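Local coordinates for protein rhamnosidase B (Bacillus sp., PDB 2OKX) that probably hydrolyses terminal alpha-L-rhamnose residues from rhamnose-containing glycosides, as a glycoside hydrolase of family 78, at residues S210-A216 with R404-R410; N227-P231 with T339-Q345; V768-L772 with F806-A810. One frame throughout, in Å; residues are numbered along the deposited sequence.

Interaction 1. Residues S210-A216 with R404-R410; sequences SLSRVKA and RTLAERR
Arg-213 and Glu-408 face each other as a hydrogen-bonded pair of two antiparallel strands, and their side chains rise together on the face that also carries Lys-215, Leu-406 and Arg-410. The arginine grips the carboxylate side-on: NE reaches Glu-408 OE1 at 2.8 Å and NH2 reaches Glu-408 OE2 at 3.0 Å, both nearly straight. The oxygens lie in the guanidinium plane, yet the two flat groups are turned 56° against each other, so the arginine nitrogens come in from above the carboxylate plane. Both side chains leave with CG anti to the backbone N (chi1 176° in Arg-213, -174° in Glu-408), but the arginine then bends at chi3, which turns its guanidinium to the acid. Arg-410 uses NE and NH2 as well, both on Glu-408 OE1, with NE 2.7 Å from that oxygen. In this salt-bridge network one carboxylate oxygen takes three N-H groups and holds two arginines together, although Arg-213 NE and Arg-410 NH2 are 3.6 Å apart. Were Glu-408 replaced by an alanine, the two arginines would probably lose their shared counter-ion and be freer to turn. Leu-406 suits its place as an apolar platform, its CD2 lying 3.5 Å from Arg-213 NH1 over one face of the guanidinium, while the aliphatic part of Lys-215 runs over the same methyl. On the other face small Ser-212 and Val-214 face Arg-409 and Ala-407, and a water joins Ser-212 OG to Arg-404 NH1. Strand 207-215 is also paired with strand 436-443, on which Glu-438 takes a salt bridge from Arg-404, whereas Asp-434 receives Lys-215 NZ and, through its carbonyl, Arg-213 NH1; the segment 210-216 therefore runs between strands 406-410 and 436-443 of a mixed sheet.

Interaction 2. Residues N227-P231 with T339-Q345; sequences NQMVP and TIGTFDQ
Met-229, the last residue of helix 225-229, meets Thr-339 and Thr-342 with its side chain on one and its carbonyl on the other. The chain folds back at chi2 and chi3 (-57° and -81°), bringing SD to 3.6 Å from Thr-339 CB as the two side chains run alongside one another, pointing opposite ways. Beyond the sulfur, CE lies 3.8 Å from Thr-342 OG1. A flexible thioether suits this buried, doubled-back path, which Tyr-242 and Ile-305 help to line. Gly-341 belongs beside the methyl: its backbone angles would drive a side chain into the carbonyl oxygen of Ile-340, and a CB would also press on Met-229 CE. The peptide bond from Gly-341 to Thr-342 is cis. In the D2 domain, the contact sets the end of a short helix against strand 338-340 and the loop that follows; the strand pairs with strands 240-252 and 384-386 of an antiparallel sheet. Thr-342 OG1 donates to Met-229 O over 2.7 Å, in the carbonyl plane and on a lone pair, so a small hydroxyl serves a carbonyl at the helix end. Toward Gln-345 the fit becomes looser and wetter. A water accepts a bond from Gln-345 NE2 at 2.6 Å and reaches Met-229 O only weakly, at 3.5 Å. Here Val-230 offers just its methyls, CG1 lying 3.4 Å from Gln-345 OE1.

Interaction 3. Residues V768-L772 with F806-A810; sequences VVAYL and FYYEA
Leu-772 sends CG anti to its own carbonyl carbon (chi1 -75°) and stays extended at chi2, which carries its two methyls across to the backbone of helix 801-813; Tyr-771, with CG anti to the backbone N (chi1 -173°), turns its ring instead toward Ala-810. These two helices, 764-772 and 801-813, belong to the six-hairpin glycosidase domain, the (alpha/alpha)6 barrel of family 78 enzymes. Here their short segments run 9.4 Å apart at closest approach, with axes inclined by 50°. The side chains that meet are mostly apolar, and no hydrogen bond crosses between the segments. Leu-772 works as a branched wedge: CD1 rests 3.8 Å from Phe-806 CB, the two side chains crossing at about a right angle, while CD2 sits 3.7 Å from Glu-809 CB and also touches the backbone around Ala-810. A leucine suits this spot because its fork reaches residues about one turn apart on the partner helix. Ala-810 is small enough to let the neighbouring helix come near, and its CB receives the Tyr-771 ring at CD2, 3.7 Å away. Val-768, one turn before Leu-772, adds a compact beta-branched surface; its CG1 lies 4.1 Å from Ala-810 CB, and CG2 meets Tyr-807 CD1 at 4.0 Å, again with the side chains nearly perpendicular. The polar ends of the larger side chains go elsewhere: Tyr-771 OH bonds to Glu-785 and Tyr-807 OH to the carbonyl of Leu-788, both on helix 778-789, while Glu-809 makes a salt bridge with Arg-581. Phe-806 carries its ring off to Phe-632 and Phe-802, while its CB and carbonyl stay against Leu-772. There Leu-772 CD1 approaches Phe-806 O to 3.2 Å, an oxygen that also accepts the helical bond from Ala-810 N.

Overall arrangement
The two segments of interaction 1, 210-216 and 404-410, lie on either side of both segments of interaction 2 along the chain, and interaction 3 follows only later. Interaction 1 joins two strands of a mixed sheet and so brings together the ends of the stretch that holds the D2 domain, where interaction 2 sets a helix end against a sheet. Their centres are 37 Å apart. Interaction 3 lies in the helical domain, 49 Å from interaction 1 and 46 Å from interaction 2 between centres. None touches another, which fits a multidomain enzyme of beta-rich modules and a helical barrel, in which each contact lies within its own part of the fold.

Interaction 1. Residues S210-A216 with R404-R410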
loop_
_atom_site.group_PDB
_atom_site.type_symbol
_atom_site.label_atom_id
_atom_site.label_comp_id
_atom_site.label_asym_id
_atom_site.label_seq_id
_atom_site.Cartn_x
_atom_site.Cartn_y
_atom_site.Cartn_z
ATOM N N SER A 210 25.321 -3.512 9.174
ATOM C CA SER A 210 26.157 -4.704 9.220
ATOM C C SER A 210 26.655 -5.138 7.854
ATOM O O SER A 210 26.179 -4.667 6.818
ATOM C CB SER A 210 25.374 -5.868 9.833
ATOM O OG SER A 210 24.292 -6.241 8.991
ATOM N N LEU A 211 27.630 -6.040 7.878
ATOM C CA LEU A 211 28.199 -6.620 6.672
ATOM C C LEU A 211 28.335 -8.092 7.023
ATOM O O LEU A 211 28.758 -8.434 8.124
ATOM C CB LEU A 211 29.569 -6.010 6.346
ATOM C CG LEU A 211 30.163 -6.483 5.009
ATOM C CD1 LEU A 211 31.156 -5.465 4.480
ATOM C CD2 LEU A 211 30.819 -7.836 5.190
ATOM N N SER A 212 27.953 -8.968 6.103
ATOM C CA SER A 212 28.031 -10.394 6.381
ATOM C C SER A 212 28.436 -11.183 5.154
ATOM O O SER A 212 28.235 -10.740 4.024
ATOM C CB SER A 212 26.669 -10.919 6.854
ATOM O OG SER A 212 26.174 -10.208 7.977
ATOM N N ARG A 213 29.024 -12.349 5.390
ATOM C CA ARG A 213 29.386 -13.246 4.303
ATOM C C ARG A 213 28.192 -14.191 4.305
ATOM O O ARG A 213 27.903 -14.827 5.319
ATOM C CB ARG A 213 30.674 -14.016 4.615
ATOM C CG ARG A 213 31.036 -15.048 3.541
ATOM C CD ARG A 213 32.415 -15.667 3.794
ATOM N NE ARG A 213 32.453 -16.500 4.993
ATOM C CZ ARG A 213 32.370 -17.828 4.988
ATOM N NH1 ARG A 213 32.246 -18.483 3.842
ATOM N NH2 ARG A 213 32.419 -18.504 6.128
ATOM N N VAL A 214 27.484 -14.275 3.186
ATOM C CA VAL A 214 26.299 -15.120 3.140
ATOM C C VAL A 214 26.179 -15.998 1.897
ATOM O O VAL A 214 26.916 -15.833 0.928
ATOM C CB VAL A 214 25.024 -14.249 3.231
ATOM C CG1 VAL A 214 25.115 -13.307 4.437
ATOM C CG2 VAL A 214 24.856 -13.441 1.949
ATOM N N LYS A 215 25.229 -16.927 1.944
ATOM C CA LYS A 215 24.952 -17.826 0.831
ATOM C C LYS A 215 23.456 -18.093 0.747
ATOM O O LYS A 215 22.806 -18.315 1.766
ATOM C CB LYS A 215 25.669 -19.165 1.010
ATOM C CG LYS A 215 27.179 -19.111 0.871
ATOM C CD LYS A 215 27.768 -20.503 1.070
ATOM C CE LYS A 215 29.277 -20.502 0.877
ATOM N NZ LYS A 215 29.874 -21.832 1.189
ATOM N N ALA A 216 22.927 -18.063 -0.472
ATOM C CA ALA A 216 21.518 -18.335 -0.722
ATOM C C ALA A 216 21.403 -19.835 -0.972
ATOM O O ALA A 216 22.411 -20.514 -1.175
ATOM C CB ALA A 216 21.049 -17.574 -1.951
ATOM N N ARG A 404 18.995 -18.170 4.300
ATOM C CA ARG A 404 20.404 -18.036 3.975
ATOM C C ARG A 404 21.059 -19.253 4.618
ATOM O O ARG A 404 20.992 -19.429 5.833
ATOM C CB ARG A 404 20.983 -16.742 4.571
ATOM C CG ARG A 404 20.407 -15.461 3.972
ATOM C CD ARG A 404 20.905 -14.215 4.703
ATOM N NE ARG A 404 20.557 -14.248 6.123
ATOM C CZ ARG A 404 20.994 -13.377 7.025
ATOM N NH1 ARG A 404 21.802 -12.387 6.666
ATOM N NH2 ARG A 404 20.648 -13.510 8.296
ATOM N N THR A 405 21.667 -20.102 3.794
ATOM C CA THR A 405 22.329 -21.303 4.285
ATOM C C THR A 405 23.583 -20.935 5.075
ATOM O O THR A 405 24.125 -21.744 5.828
ATOM C CB THR A 405 22.686 -22.232 3.115
ATOM O OG1 THR A 405 23.421 -21.500 2.126
ATOM C CG2 THR A 405 21.414 -22.775 2.478
ATOM N N LEU A 406 24.030 -19.698 4.894
ATOM C CA LEU A 406 25.189 -19.173 5.599
ATOM C C LEU A 406 24.953 -17.686 5.847
ATOM O O LEU A 406 24.560 -16.962 4.939
ATOM C CB LEU A 406 26.465 -19.342 4.769
ATOM C CG LEU A 406 27.669 -18.576 5.330
ATOM C CD1 LEU A 406 28.114 -19.222 6.633
ATOM C CD2 LEU A 406 28.805 -18.563 4.320
ATOM N N ALA A 407 25.191 -17.247 7.078
ATOM C CA ALA A 407 25.029 -15.843 7.459
ATOM C C ALA A 407 26.096 -15.581 8.511
ATOM O O ALA A 407 25.912 -15.882 9.686
ATOM C CB ALA A 407 23.638 -15.602 8.036
ATOM N N GLU A 408 27.213 -15.017 8.072
ATOM C CA GLU A 408 28.351 -14.761 8.945
ATOM C C GLU A 408 28.669 -13.278 9.062
ATOM O O GLU A 408 29.203 -12.674 8.131
ATOM C CB GLU A 408 29.562 -15.511 8.382
ATOM C CG GLU A 408 30.811 -15.480 9.227
ATOM C CD GLU A 408 31.984 -16.117 8.496
ATOM O OE1 GLU A 408 32.530 -15.481 7.571
ATOM O OE2 GLU A 408 32.341 -17.261 8.836
ATOM N N ARG A 409 28.349 -12.695 10.213
ATOM C CA ARG A 409 28.606 -11.276 10.446
ATOM C C ARG A 409 30.088 -10.946 10.520
ATOM O O ARG A 409 30.853 -11.654 11.170
ATOM C CB ARG A 409 27.948 -10.828 11.749
ATOM C CG ARG A 409 26.451 -10.638 11.676
ATOM C CD ARG A 409 26.100 -9.165 11.814
ATOM N NE ARG A 409 26.904 -8.525 12.854
ATOM C CZ ARG A 409 26.606 -7.360 13.421
ATOM N NH1 ARG A 409 27.400 -6.853 14.357
ATOM N NH2 ARG A 409 25.508 -6.709 13.065
ATOM N N ARG A 410 30.473 -9.856 9.860
ATOM C CA ARG A 410 31.853 -9.369 9.849
ATOM C C ARG A 410 31.815 -7.887 10.226
ATOM O O ARG A 410 30.828 -7.199 9.957
ATOM C CB ARG A 410 32.475 -9.490 8.453
ATOM C CG ARG A 410 32.534 -10.895 7.862
ATOM C CD ARG A 410 33.363 -11.832 8.718
ATOM N NE ARG A 410 33.696 -13.065 8.009
ATOM C CZ ARG A 410 34.704 -13.191 7.150
ATOM N NH1 ARG A 410 35.495 -12.158 6.882
ATOM N NH2 ARG A 410 34.924 -14.358 6.559
HETATM O O HOH W 1 28.564 -6.383 10.797
HETATM O O HOH W 2 23.832 -11.536 8.950
HETATM O O HOH W 3 23.603 -22.861 -0.160
#

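Interaction 2. Residues N227-P231 with T339-Q345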
loop_
_atom_site.group_PDB
_atom_site.type_symbol
_atom_site.label_atom_id
_atom_site.label_comp_id
_atom_site.label_asym_id
_atom_site.label_seq_id
_atom_site.Cartn_x
_atom_site.Cartn_y
_atom_site.Cartn_z
ATOM N N ASN A 227 -1.898 -17.364 -11.006
ATOM C CA ASN A 227 -2.079 -17.290 -12.449
ATOM C C ASN A 227 -1.809 -18.632 -13.143
ATOM O O ASN A 227 -2.304 -18.876 -14.244
ATOM C CB ASN A 227 -1.186 -16.190 -13.049
ATOM C CG ASN A 227 -1.606 -14.782 -12.622
ATOM O OD1 ASN A 227 -2.682 -14.578 -12.048
ATOM N ND2 ASN A 227 -0.759 -13.802 -12.916
ATOM N N GLN A 228 -1.038 -19.504 -12.498
ATOM C CA GLN A 228 -0.734 -20.813 -13.069
ATOM C C GLN A 228 -1.911 -21.782 -12.921
ATOM O O GLN A 228 -2.239 -22.515 -13.859
ATOM C CB GLN A 228 0.514 -21.408 -12.402
ATOM C CG GLN A 228 0.693 -22.923 -12.591
ATOM C CD GLN A 228 0.987 -23.332 -14.031
ATOM O OE1 GLN A 228 1.001 -24.524 -14.358
ATOM N NE2 GLN A 228 1.228 -22.351 -14.892
ATOM N N MET A 229 -2.544 -21.775 -11.749
ATOM C CA MET A 229 -3.674 -22.658 -11.472
ATOM C C MET A 229 -5.019 -22.138 -11.985
ATOM O O MET A 229 -5.922 -22.925 -12.268
ATOM C CB MET A 229 -3.771 -22.929 -9.966
ATOM C CG MET A 229 -2.540 -23.590 -9.370
ATOM S SD MET A 229 -2.111 -25.161 -10.162
ATOM C CE MET A 229 -3.238 -26.287 -9.344
ATOM N N VAL A 230 -5.155 -20.820 -12.092
ATOM C CA VAL A 230 -6.386 -20.209 -12.588
ATOM C C VAL A 230 -5.984 -19.100 -13.554
ATOM O O VAL A 230 -5.990 -17.922 -13.202
ATOM C CB VAL A 230 -7.226 -19.599 -11.442
ATOM C CG1 VAL A 230 -8.549 -19.076 -11.986
ATOM C CG2 VAL A 230 -7.474 -20.639 -10.365
ATOM N N PRO A 231 -5.624 -19.471 -14.791
ATOM C CA PRO A 231 -5.200 -18.546 -15.847
ATOM C C PRO A 231 -6.034 -17.282 -16.040
ATOM O O PRO A 231 -5.492 -16.214 -16.325
ATOM C CB PRO A 231 -5.197 -19.433 -17.088
ATOM C CG PRO A 231 -4.762 -20.744 -16.535
ATOM C CD PRO A 231 -5.619 -20.857 -15.292
ATOM N N THR A 339 2.438 -28.634 -12.305
ATOM C CA THR A 339 1.362 -28.544 -11.336
ATOM C C THR A 339 0.334 -29.606 -11.686
ATOM O O THR A 339 0.170 -29.960 -12.853
ATOM C CB THR A 339 0.704 -27.148 -11.326
ATOM O OG1 THR A 339 0.226 -26.823 -12.635
ATOM C CG2 THR A 339 1.712 -26.099 -10.880
ATOM N N ILE A 340 -0.332 -30.132 -10.666
ATOM C CA ILE A 340 -1.344 -31.160 -10.855
ATOM C C ILE A 340 -2.698 -30.583 -10.458
ATOM O O ILE A 340 -2.922 -30.247 -9.296
ATOM C CB ILE A 340 -1.037 -32.392 -9.988
ATOM C CG1 ILE A 340 0.416 -32.821 -10.204
ATOM C CG2 ILE A 340 -1.981 -33.532 -10.355
ATOM C CD1 ILE A 340 0.852 -33.990 -9.344
ATOM N N GLY A 341 -3.592 -30.474 -11.437
ATOM C CA GLY A 341 -4.911 -29.915 -11.204
ATOM C C GLY A 341 -5.356 -29.253 -12.495
ATOM O O GLY A 341 -4.872 -29.627 -13.564
ATOM N N THR A 342 -6.250 -28.271 -12.428
ATOM C CA THR A 342 -6.833 -27.779 -11.186
ATOM C C THR A 342 -8.113 -28.569 -10.899
ATOM O O THR A 342 -9.097 -28.437 -11.620
ATOM C CB THR A 342 -7.164 -26.284 -11.331
ATOM O OG1 THR A 342 -6.004 -25.596 -11.820
ATOM C CG2 THR A 342 -7.587 -25.689 -9.997
ATOM N N PHE A 343 -8.094 -29.379 -9.844
ATOM C CA PHE A 343 -9.238 -30.214 -9.498
ATOM C C PHE A 343 -10.530 -29.441 -9.272
ATOM O O PHE A 343 -11.604 -29.902 -9.650
ATOM C CB PHE A 343 -8.912 -31.079 -8.277
ATOM C CG PHE A 343 -7.732 -31.991 -8.487
ATOM C CD1 PHE A 343 -6.467 -31.638 -8.023
ATOM C CD2 PHE A 343 -7.879 -33.185 -9.187
ATOM C CE1 PHE A 343 -5.364 -32.460 -8.255
ATOM C CE2 PHE A 343 -6.785 -34.015 -9.425
ATOM C CZ PHE A 343 -5.523 -33.652 -8.958
ATOM N N ASP A 344 -10.425 -28.271 -8.655
ATOM C CA ASP A 344 -11.584 -27.426 -8.408
ATOM C C ASP A 344 -11.067 -26.022 -8.108
ATOM O O ASP A 344 -9.910 -25.850 -7.728
ATOM C CB ASP A 344 -12.409 -27.963 -7.233
ATOM C CG ASP A 344 -13.779 -27.314 -7.139
ATOM O OD1 ASP A 344 -14.181 -26.640 -8.109
ATOM O OD2 ASP A 344 -14.458 -27.483 -6.106
ATOM N N GLN A 345 -11.919 -25.022 -8.289
ATOM C CA GLN A 345 -11.521 -23.641 -8.050
ATOM C C GLN A 345 -12.729 -22.761 -7.796
ATOM O O GLN A 345 -13.870 -23.214 -7.872
ATOM C CB GLN A 345 -10.770 -23.107 -9.266
ATOM C CG GLN A 345 -11.530 -23.329 -10.559
ATOM C CD GLN A 345 -10.822 -22.763 -11.763
ATOM O OE1 GLN A 345 -10.921 -21.573 -12.054
ATOM N NE2 GLN A 345 -10.092 -23.614 -12.470
HETATM O O HOH W 4 -8.574 -22.835 -14.487
#

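Interaction 3. Residues V768-L772 with F806-A810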
loop_
_atom_site.group_PDB
_atom_site.type_symbol
_atom_site.label_atom_id
_atom_site.label_comp_id
_atom_site.label_asym_id
_atom_site.label_seq_id
_atom_site.Cartn_x
_atom_site.Cartn_y
_atom_site.Cartn_z
ATOM N N VAL A 768 -17.692 2.347 22.038
ATOM C CA VAL A 768 -17.132 3.615 21.588
ATOM C C VAL A 768 -17.919 4.144 20.392
ATOM O O VAL A 768 -18.255 5.325 20.332
ATOM C CB VAL A 768 -15.641 3.466 21.186
ATOM C CG1 VAL A 768 -15.149 4.738 20.511
ATOM C CG2 VAL A 768 -14.798 3.176 22.416
ATOM N N VAL A 769 -18.214 3.264 19.441
ATOM C CA VAL A 769 -18.959 3.668 18.254
ATOM C C VAL A 769 -20.369 4.138 18.610
ATOM O O VAL A 769 -20.872 5.097 18.028
ATOM C CB VAL A 769 -19.050 2.513 17.225
ATOM C CG1 VAL A 769 -19.896 2.937 16.037
ATOM C CG2 VAL A 769 -17.652 2.126 16.756
ATOM N N ALA A 770 -21.006 3.463 19.560
ATOM C CA ALA A 770 -22.352 3.845 19.975
ATOM C C ALA A 770 -22.313 5.257 20.562
ATOM O O ALA A 770 -23.220 6.063 20.346
ATOM C CB ALA A 770 -22.882 2.857 21.010
ATOM N N TYR A 771 -21.246 5.546 21.297
ATOM C CA TYR A 771 -21.067 6.851 21.919
ATOM C C TYR A 771 -20.869 7.949 20.872
ATOM O O TYR A 771 -21.513 8.998 20.932
ATOM C CB TYR A 771 -19.857 6.812 22.851
ATOM C CG TYR A 771 -19.673 8.060 23.685
ATOM C CD1 TYR A 771 -20.491 8.314 24.787
ATOM C CD2 TYR A 771 -18.678 8.984 23.377
ATOM C CE1 TYR A 771 -20.320 9.461 25.563
ATOM C CE2 TYR A 771 -18.498 10.130 24.143
ATOM C CZ TYR A 771 -19.321 10.364 25.234
ATOM O OH TYR A 771 -19.145 11.501 25.987
ATOM N N LEU A 772 -19.978 7.701 19.915
ATOM C CA LEU A 772 -19.685 8.669 18.860
ATOM C C LEU A 772 -20.836 8.919 17.902
ATOM O O LEU A 772 -20.992 10.025 17.390
ATOM C CB LEU A 772 -18.475 8.218 18.038
ATOM C CG LEU A 772 -17.082 8.360 18.645
ATOM C CD1 LEU A 772 -16.057 7.746 17.702
ATOM C CD2 LEU A 772 -16.777 9.827 18.877
ATOM N N PHE A 806 -10.840 6.766 16.831
ATOM C CA PHE A 806 -12.248 6.924 17.169
ATOM C C PHE A 806 -12.399 7.027 18.684
ATOM O O PHE A 806 -13.231 7.783 19.185
ATOM C CB PHE A 806 -13.053 5.741 16.617
ATOM C CG PHE A 806 -13.051 5.660 15.114
ATOM C CD1 PHE A 806 -13.636 6.664 14.350
ATOM C CD2 PHE A 806 -12.445 4.591 14.458
ATOM C CE1 PHE A 806 -13.618 6.607 12.952
ATOM C CE2 PHE A 806 -12.422 4.524 13.062
ATOM C CZ PHE A 806 -13.007 5.532 12.308
ATOM N N TYR A 807 -11.576 6.280 19.411
ATOM C CA TYR A 807 -11.611 6.302 20.870
ATOM C C TYR A 807 -11.256 7.702 21.384
ATOM O O TYR A 807 -11.875 8.206 22.328
ATOM C CB TYR A 807 -10.635 5.259 21.421
ATOM C CG TYR A 807 -10.502 5.232 22.929
ATOM C CD1 TYR A 807 -11.628 5.188 23.755
ATOM C CD2 TYR A 807 -9.248 5.227 23.527
ATOM C CE1 TYR A 807 -11.498 5.140 25.143
ATOM C CE2 TYR A 807 -9.106 5.177 24.907
ATOM C CZ TYR A 807 -10.234 5.135 25.708
ATOM O OH TYR A 807 -10.080 5.079 27.069
ATOM N N TYR A 808 -10.267 8.331 20.757
ATOM C CA TYR A 808 -9.853 9.673 21.165
ATOM C C TYR A 808 -10.946 10.694 20.849
ATOM O O TYR A 808 -11.146 11.649 21.601
ATOM C CB TYR A 808 -8.534 10.065 20.484
ATOM C CG TYR A 808 -7.358 9.169 20.848
ATOM C CD1 TYR A 808 -7.378 8.384 22.002
ATOM C CD2 TYR A 808 -6.219 9.117 20.040
ATOM C CE1 TYR A 808 -6.288 7.560 22.343
ATOM C CE2 TYR A 808 -5.130 8.303 20.370
ATOM C CZ TYR A 808 -5.172 7.528 21.519
ATOM O OH TYR A 808 -4.096 6.729 21.846
ATOM N N GLU A 809 -11.651 10.503 19.739
ATOM C CA GLU A 809 -12.731 11.422 19.395
ATOM C C GLU A 809 -13.787 11.331 20.497
ATOM O O GLU A 809 -14.410 12.332 20.861
ATOM C CB GLU A 809 -13.346 11.066 18.038
ATOM C CG GLU A 809 -12.502 11.492 16.835
ATOM C CD GLU A 809 -13.204 11.251 15.504
ATOM O OE1 GLU A 809 -13.368 10.076 15.111
ATOM O OE2 GLU A 809 -13.595 12.239 14.850
ATOM N N ALA A 810 -13.970 10.126 21.033
ATOM C CA ALA A 810 -14.926 9.901 22.107
ATOM C C ALA A 810 -14.439 10.567 23.396
ATOM O O ALA A 810 -15.230 11.183 24.115
ATOM C CB ALA A 810 -15.127 8.398 22.335
#